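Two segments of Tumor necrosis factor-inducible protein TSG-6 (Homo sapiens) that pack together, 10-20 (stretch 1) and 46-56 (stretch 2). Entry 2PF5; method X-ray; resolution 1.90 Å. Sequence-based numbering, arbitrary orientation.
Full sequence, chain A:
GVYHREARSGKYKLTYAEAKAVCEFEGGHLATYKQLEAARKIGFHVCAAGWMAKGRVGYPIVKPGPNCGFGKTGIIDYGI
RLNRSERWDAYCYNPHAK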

ATOM      1  N   GLY A  10       0.437  -2.233  14.929  1.00 21.54           N
ATOM      2  CA  GLY A  10       0.118  -3.497  14.263  1.00 20.74           C
ATOM      3  C   GLY A  10      -0.630  -3.343  12.953  1.00 20.98           C
ATOM      4  O   GLY A  10      -0.673  -2.261  12.382  1.00 20.66           O
ATOM      5  N   LYS A  11      -1.243  -4.445  12.510  1.00 20.62           N
ATOM      6  CA  LYS A  11      -1.871  -4.570  11.201  1.00 21.22           C
ATOM      7  C   LYS A  11      -3.160  -3.729  11.119  1.00 19.65           C
ATOM      8  O   LYS A  11      -3.951  -3.716  12.077  1.00 18.44           O
ATOM      9  CB  LYS A  11      -2.195  -6.053  10.940  1.00 20.98           C
ATOM     10  CG  LYS A  11      -2.801  -6.306   9.549  1.00 23.57           C
ATOM     11  CD  LYS A  11      -3.061  -7.805   9.317  1.00 24.23           C
ATOM     12  CE  LYS A  11      -3.324  -8.068   7.833  1.00 28.14           C
ATOM     13  NZ  LYS A  11      -3.425  -9.541   7.593  1.00 32.46           N
ATOM     14  N   TYR A  12      -3.329  -3.049   9.992  1.00 18.96           N
ATOM     15  CA  TYR A  12      -4.516  -2.238   9.650  1.00 18.98           C
ATOM     16  C   TYR A  12      -4.812  -1.177  10.717  1.00 19.11           C
ATOM     17  O   TYR A  12      -5.876  -1.180  11.361  1.00 18.67           O
ATOM     18  CB  TYR A  12      -5.757  -3.123   9.372  1.00 19.71           C
ATOM     19  CG  TYR A  12      -5.645  -4.085   8.183  1.00 19.68           C
ATOM     20  CD1 TYR A  12      -4.645  -3.950   7.201  1.00 21.35           C
ATOM     21  CD2 TYR A  12      -6.570  -5.099   8.024  1.00 22.07           C
ATOM     22  CE1 TYR A  12      -4.567  -4.848   6.126  1.00 20.61           C
ATOM     23  CE2 TYR A  12      -6.509  -5.984   6.962  1.00 21.74           C
ATOM     24  CZ  TYR A  12      -5.525  -5.848   6.005  1.00 22.86           C
ATOM     25  OH  TYR A  12      -5.510  -6.756   4.967  1.00 21.46           O
ATOM     26  N   LYS A  13      -3.851  -0.286  10.922  1.00 18.51           N
ATOM     27  CA  LYS A  13      -3.986   0.751  11.923  1.00 18.96           C
ATOM     28  C   LYS A  13      -3.575   2.141  11.391  1.00 18.66           C
ATOM     29  O   LYS A  13      -3.436   3.085  12.168  1.00 18.66           O
ATOM     30  CB  LYS A  13      -3.206   0.332  13.184  1.00 18.47           C
ATOM     31  CG  LYS A  13      -4.084  -0.461  14.165  1.00 22.11           C
ATOM     32  CD  LYS A  13      -3.303  -1.482  14.928  1.00 28.28           C
ATOM     33  CE  LYS A  13      -4.225  -2.336  15.805  1.00 29.46           C
ATOM     34  NZ  LYS A  13      -4.938  -1.566  16.876  1.00 32.82           N
ATOM     35  N   LEU A  14      -3.405   2.276  10.072  1.00 17.86           N
ATOM     36  CA  LEU A  14      -3.075   3.575   9.481  1.00 17.89           C
ATOM     37  C   LEU A  14      -4.235   4.158   8.688  1.00 18.55           C
ATOM     38  O   LEU A  14      -4.780   3.501   7.809  1.00 18.48           O
ATOM     39  CB  LEU A  14      -1.840   3.507   8.546  1.00 17.97           C
ATOM     40  CG  LEU A  14      -0.533   3.022   9.194  1.00 16.81           C
ATOM     41  CD1 LEU A  14       0.419   2.595   8.061  1.00 17.37           C
ATOM     42  CD2 LEU A  14       0.084   4.089  10.023  1.00 17.97           C
ATOM     43  N   THR A  15      -4.593   5.413   8.988  1.00 18.77           N
ATOM     44  CA  THR A  15      -5.515   6.159   8.127  1.00 18.50           C
ATOM     45  C   THR A  15      -4.740   6.528   6.873  1.00 18.79           C
ATOM     46  O   THR A  15      -3.501   6.364   6.829  1.00 18.30           O
ATOM     47  CB  THR A  15      -6.024   7.453   8.793  1.00 18.44           C
ATOM     48  OG1 THR A  15      -4.902   8.318   9.013  1.00 16.35           O
ATOM     49  CG2 THR A  15      -6.742   7.156  10.152  1.00 18.29           C
ATOM     50  N   TYR A  16      -5.441   7.044   5.863  1.00 18.11           N
ATOM     51  CA  TYR A  16      -4.789   7.477   4.640  1.00 19.24           C
ATOM     52  C   TYR A  16      -3.706   8.517   4.936  1.00 18.25           C
ATOM     53  O   TYR A  16      -2.585   8.407   4.458  1.00 16.94           O
ATOM     54  CB  TYR A  16      -5.799   8.063   3.641  1.00 19.25           C
ATOM     55  CG  TYR A  16      -5.141   8.588   2.377  1.00 22.61           C
ATOM     56  CD1 TYR A  16      -4.386   7.729   1.566  1.00 21.51           C
ATOM     57  CD2 TYR A  16      -5.264   9.931   1.992  1.00 22.59           C
ATOM     58  CE1 TYR A  16      -3.758   8.187   0.415  1.00 24.94           C
ATOM     59  CE2 TYR A  16      -4.649  10.403   0.799  1.00 25.86           C
ATOM     60  CZ  TYR A  16      -3.886   9.518   0.038  1.00 24.05           C
ATOM     61  OH  TYR A  16      -3.280   9.902  -1.140  1.00 28.34           O
ATOM     62  N   ALA A  17      -4.054   9.536   5.724  1.00 17.09           N
ATOM     63  CA  ALA A  17      -3.078  10.608   6.047  1.00 16.56           C
ATOM     64  C   ALA A  17      -1.875  10.038   6.804  1.00 16.80           C
ATOM     65  O   ALA A  17      -0.748  10.502   6.609  1.00 17.47           O
ATOM     66  CB  ALA A  17      -3.756  11.755   6.890  1.00 17.03           C
ATOM     67  N   GLU A  18      -2.109   9.079   7.696  1.00 16.32           N
ATOM     68  CA  GLU A  18      -1.029   8.485   8.475  1.00 17.51           C
ATOM     69  C   GLU A  18      -0.126   7.635   7.587  1.00 17.57           C
ATOM     70  O   GLU A  18       1.113   7.651   7.718  1.00 17.08           O
ATOM     71  CB  GLU A  18      -1.590   7.628   9.604  1.00 18.34           C
ATOM     72  CG  GLU A  18      -2.233   8.503  10.669  1.00 19.67           C
ATOM     73  CD  GLU A  18      -2.947   7.726  11.749  1.00 22.72           C
ATOM     74  OE1 GLU A  18      -3.344   6.550  11.535  1.00 20.39           O
ATOM     75  OE2 GLU A  18      -3.155   8.349  12.814  1.00 22.56           O
ATOM     76  N   ALA A  19      -0.760   6.874   6.712  1.00 18.34           N
ATOM     77  CA  ALA A  19      -0.011   6.087   5.714  1.00 18.53           C
ATOM     78  C   ALA A  19       0.914   6.994   4.868  1.00 17.64           C
ATOM     79  O   ALA A  19       2.114   6.717   4.686  1.00 18.17           O
ATOM     80  CB  ALA A  19      -0.981   5.351   4.824  1.00 18.54           C
ATOM     81  N   LYS A  20       0.353   8.050   4.305  1.00 17.40           N
ATOM     82  CA  LYS A  20       1.128   9.024   3.568  1.00 17.67           C
ATOM     83  C   LYS A  20       2.290   9.610   4.397  1.00 17.17           C
ATOM     84  O   LYS A  20       3.423   9.721   3.913  1.00 15.57           O
ATOM     85  CB  LYS A  20       0.163  10.110   3.049  1.00 19.43           C
ATOM     86  CG  LYS A  20       0.748  11.156   2.168  1.00 22.48           C
ATOM     87  CD  LYS A  20      -0.387  11.799   1.376  1.00 25.72           C
ATOM     88  CE  LYS A  20      -0.001  13.171   0.901  1.00 32.19           C
ATOM     89  NZ  LYS A  20      -1.129  13.799   0.132  1.00 35.19           N
ATOM     90  N   VAL A  46       2.325  -9.441  -1.035  1.00 19.05           N
ATOM     91  CA  VAL A  46       2.003  -9.224   0.383  1.00 19.94           C
ATOM     92  C   VAL A  46       0.486  -9.406   0.540  1.00 20.27           C
ATOM     93  O   VAL A  46      -0.279  -8.768  -0.166  1.00 19.35           O
ATOM     94  CB  VAL A  46       2.370  -7.794   0.884  1.00 20.13           C
ATOM     95  CG1 VAL A  46       2.122  -7.694   2.382  1.00 21.08           C
ATOM     96  CG2 VAL A  46       3.826  -7.418   0.572  1.00 20.32           C
ATOM     97  N   CYS A  47       0.069 -10.282   1.449  1.00 21.20           N
ATOM     98  CA  CYS A  47      -1.368 -10.476   1.656  1.00 21.88           C
ATOM     99  C   CYS A  47      -1.875  -9.521   2.750  1.00 21.38           C
ATOM    100  O   CYS A  47      -2.234  -9.946   3.838  1.00 21.40           O
ATOM    101  CB  CYS A  47      -1.717 -11.940   1.947  1.00 21.83           C
ATOM    102  SG  CYS A  47      -3.517 -12.240   1.761  1.00 27.22           S
ATOM    103  N   ALA A  48      -1.869  -8.230   2.438  1.00 20.66           N
ATOM    104  CA  ALA A  48      -2.288  -7.187   3.381  1.00 20.79           C
ATOM    105  C   ALA A  48      -2.683  -5.940   2.625  1.00 20.68           C
ATOM    106  O   ALA A  48      -1.856  -5.325   1.923  1.00 20.59           O
ATOM    107  CB  ALA A  48      -1.157  -6.872   4.398  1.00 20.80           C
ATOM    108  N   ALA A  49      -3.949  -5.546   2.768  1.00 20.01           N
ATOM    109  CA  ALA A  49      -4.452  -4.375   2.076  1.00 19.35           C
ATOM    110  C   ALA A  49      -3.735  -3.144   2.641  1.00 19.27           C
ATOM    111  O   ALA A  49      -3.577  -3.019   3.869  1.00 20.69           O
ATOM    112  CB  ALA A  49      -5.980  -4.263   2.285  1.00 19.49           C
ATOM    113  N   GLY A  50      -3.329  -2.242   1.763  1.00 18.66           N
ATOM    114  CA  GLY A  50      -2.697  -1.004   2.166  1.00 19.16           C
ATOM    115  C   GLY A  50      -3.102   0.186   1.326  1.00 19.71           C
ATOM    116  O   GLY A  50      -3.397   0.045   0.147  1.00 19.59           O
ATOM    117  N   TRP A  51      -3.047   1.372   1.940  1.00 20.38           N
ATOM    118  CA  TRP A  51      -3.150   2.639   1.227  1.00 20.32           C
ATOM    119  C   TRP A  51      -2.025   2.817   0.187  1.00 20.80           C
ATOM    120  O   TRP A  51      -0.862   2.439   0.411  1.00 20.75           O
ATOM    121  CB  TRP A  51      -3.091   3.824   2.204  1.00 19.40           C
ATOM    122  CG  TRP A  51      -4.261   3.896   3.173  1.00 20.14           C
ATOM    123  CD1 TRP A  51      -4.254   3.576   4.507  1.00 18.15           C
ATOM    124  CD2 TRP A  51      -5.591   4.348   2.866  1.00 17.43           C
ATOM    125  NE1 TRP A  51      -5.522   3.796   5.046  1.00 18.34           N
ATOM    126  CE2 TRP A  51      -6.349   4.268   4.054  1.00 19.32           C
ATOM    127  CE3 TRP A  51      -6.211   4.812   1.693  1.00 17.30           C
ATOM    128  CZ2 TRP A  51      -7.712   4.659   4.116  1.00 16.94           C
ATOM    129  CZ3 TRP A  51      -7.583   5.168   1.736  1.00 18.43           C
ATOM    130  CH2 TRP A  51      -8.309   5.096   2.954  1.00 17.83           C
ATOM    131  N   MET A  52      -2.398   3.425  -0.930  1.00 20.64           N
ATOM    132  CA  MET A  52      -1.449   3.802  -1.969  1.00 21.82           C
ATOM    133  C   MET A  52      -1.854   5.148  -2.537  1.00 20.73           C
ATOM    134  O   MET A  52      -2.794   5.764  -2.041  1.00 21.04           O
ATOM    135  CB  MET A  52      -1.314   2.673  -3.021  1.00 21.54           C
ATOM    136  CG  MET A  52      -2.498   2.547  -3.967  1.00 23.85           C
ATOM    137  SD  MET A  52      -2.452   1.055  -5.037  1.00 25.30           S
ATOM    138  CE  MET A  52      -3.071  -0.093  -3.892  1.00 12.77           C
ATOM    139  N   ALA A  53      -1.156   5.627  -3.568  1.00 20.30           N
ATOM    140  CA  ALA A  53      -1.403   6.959  -4.086  1.00 20.44           C
ATOM    141  C   ALA A  53      -2.888   7.158  -4.453  1.00 19.62           C
ATOM    142  O   ALA A  53      -3.592   6.239  -4.893  1.00 19.32           O
ATOM    143  CB  ALA A  53      -0.524   7.249  -5.275  1.00 20.27           C
ATOM    144  N   LYS A  54      -3.357   8.376  -4.227  1.00 19.18           N
ATOM    145  CA  LYS A  54      -4.707   8.789  -4.599  1.00 22.19           C
ATOM    146  C   LYS A  54      -5.792   8.274  -3.650  1.00 20.93           C
ATOM    147  O   LYS A  54      -6.963   8.460  -3.889  1.00 21.66           O
ATOM    148  CB  LYS A  54      -5.032   8.385  -6.036  1.00 21.24           C
ATOM    149  CG  LYS A  54      -4.309   9.160  -7.101  1.00 24.43           C
ATOM    150  CD  LYS A  54      -4.827   8.805  -8.475  1.00 25.40           C
ATOM    151  CE  LYS A  54      -6.189   9.457  -8.746  1.00 32.38           C
ATOM    152  NZ  LYS A  54      -7.149   8.667  -9.603  1.00 29.02           N
ATOM    153  N   GLY A  55      -5.375   7.615  -2.581  1.00 21.61           N
ATOM    154  CA  GLY A  55      -6.282   6.982  -1.652  1.00 20.93           C
ATOM    155  C   GLY A  55      -6.884   5.654  -2.074  1.00 19.63           C
ATOM    156  O   GLY A  55      -7.871   5.227  -1.525  1.00 17.42           O
ATOM    157  N   ARG A  56      -6.284   4.997  -3.054  1.00 17.08           N
ATOM    158  CA  ARG A  56      -6.590   3.607  -3.334  1.00 17.82           C
ATOM    159  C   ARG A  56      -6.111   2.667  -2.230  1.00 17.58           C
ATOM    160  O   ARG A  56      -5.130   2.949  -1.585  1.00 19.30           O
ATOM    161  CB  ARG A  56      -5.976   3.192  -4.665  1.00 16.15           C
ATOM    162  CG  ARG A  56      -6.589   1.952  -5.267  1.00 18.15           C
ATOM    163  CD  ARG A  56      -6.182   1.679  -6.698  1.00 16.17           C
ATOM    164  NE  ARG A  56      -6.616   2.718  -7.605  1.00 17.62           N
ATOM    165  CZ  ARG A  56      -7.856   2.863  -8.004  1.00 18.96           C
ATOM    166  NH1 ARG A  56      -8.773   2.011  -7.607  1.00 15.31           N
ATOM    167  NH2 ARG A  56      -8.175   3.841  -8.818  1.00 17.86           N
TER
HETATM  168  O   HOH W   1      -1.551  10.657  -3.344  1.00 17.36           O

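The two segments, at least 32 residues apart in sequence wherever they touch, bury 451 Å² between them. Stretch 1 is a loop that turns into a helix at Y16, and stretch 2 runs through a strand at G50 and W51 and then bends at residues 52-55. The backbones draw together along their length: CA of K11 lies 8.3 Å from CA of A48, CA of Y12 lies 7.8 Å from CA of G50, and CA of Y16 comes within 6.1 Å of CA of W51. No backbone-to-backbone hydrogen bond joins them. Side chains fill the gap instead, chiefly W51 from one segment and Y12 and Y16 from the other.

W51 is the principal bump. Its CA-to-CB bond points toward stretch 1, and its indole enters the hollow formed where the loop becomes helix. The edge of the indole meets the carbonyl of L14, and NE1 donates a hydrogen bond to L14 O at 2.9 Å, giving the buried indole N-H a polar partner. The start of the helix covers one face of the ring: CA of Y16 stands 3.6 Å from the centroid of the W51 five-membered ring, only 9° off the ring normal, in a CH-pi contact. Y16 N and W51 NE1 are 3.4 Å apart, but both are donors, so their proximity reflects packing rather than a bond. One helical turn beyond T15, A19 directs its methyl toward stretch 2, and its CB rests 3.7 Å from CB of W51. Here the helix lies against the root of the W51 side chain.

The helix start that receives W51 is itself braced. T15 occupies the N-cap position, where its OG1 accepts from E18 N at 3.2 Å, while T15 N donates to E18 OE1 at 3.1 Å.

Y16 returns the insertion by reaching past W51 into the bend at residues 52-55. Its CD1 touches CE3 of W51 at 3.4 Å, with the two ring planes inclined at 57°, an oblique meeting. Farther along, the edge of the tyrosine ring meets the M52 carbonyl, with CE1 3.6 Å from M52 O, and G55 covers one face, its CA 3.9 Å from the ring centroid in a second CH-pi contact. The positive phi of G55 by itself favours glycine, and the residue lies with its CA against the ring. The bend is held by a hydrogen bond from G55 N to M52 O at 3.2 Å. At the tip of the ring a water links the segments, 2.9 Å from Y16 OH and accepting from K54 N at 3.0 Å.

Y12 makes the other anchor. Its CA-to-CB bond runs sideways, but the ring extends to A48 and A49, where Y12 OH accepts a hydrogen bond from A49 N at 3.0 Å. Around this polar tip the alanine methyls supply apolar contact, with Y12 CE1 4.3 Å from A48 CB and Y12 CZ 4.1 Å from A49 CB. K11 flanks this site with an extended, all-t chain, placing its CE 4.2 Å from A48 CB.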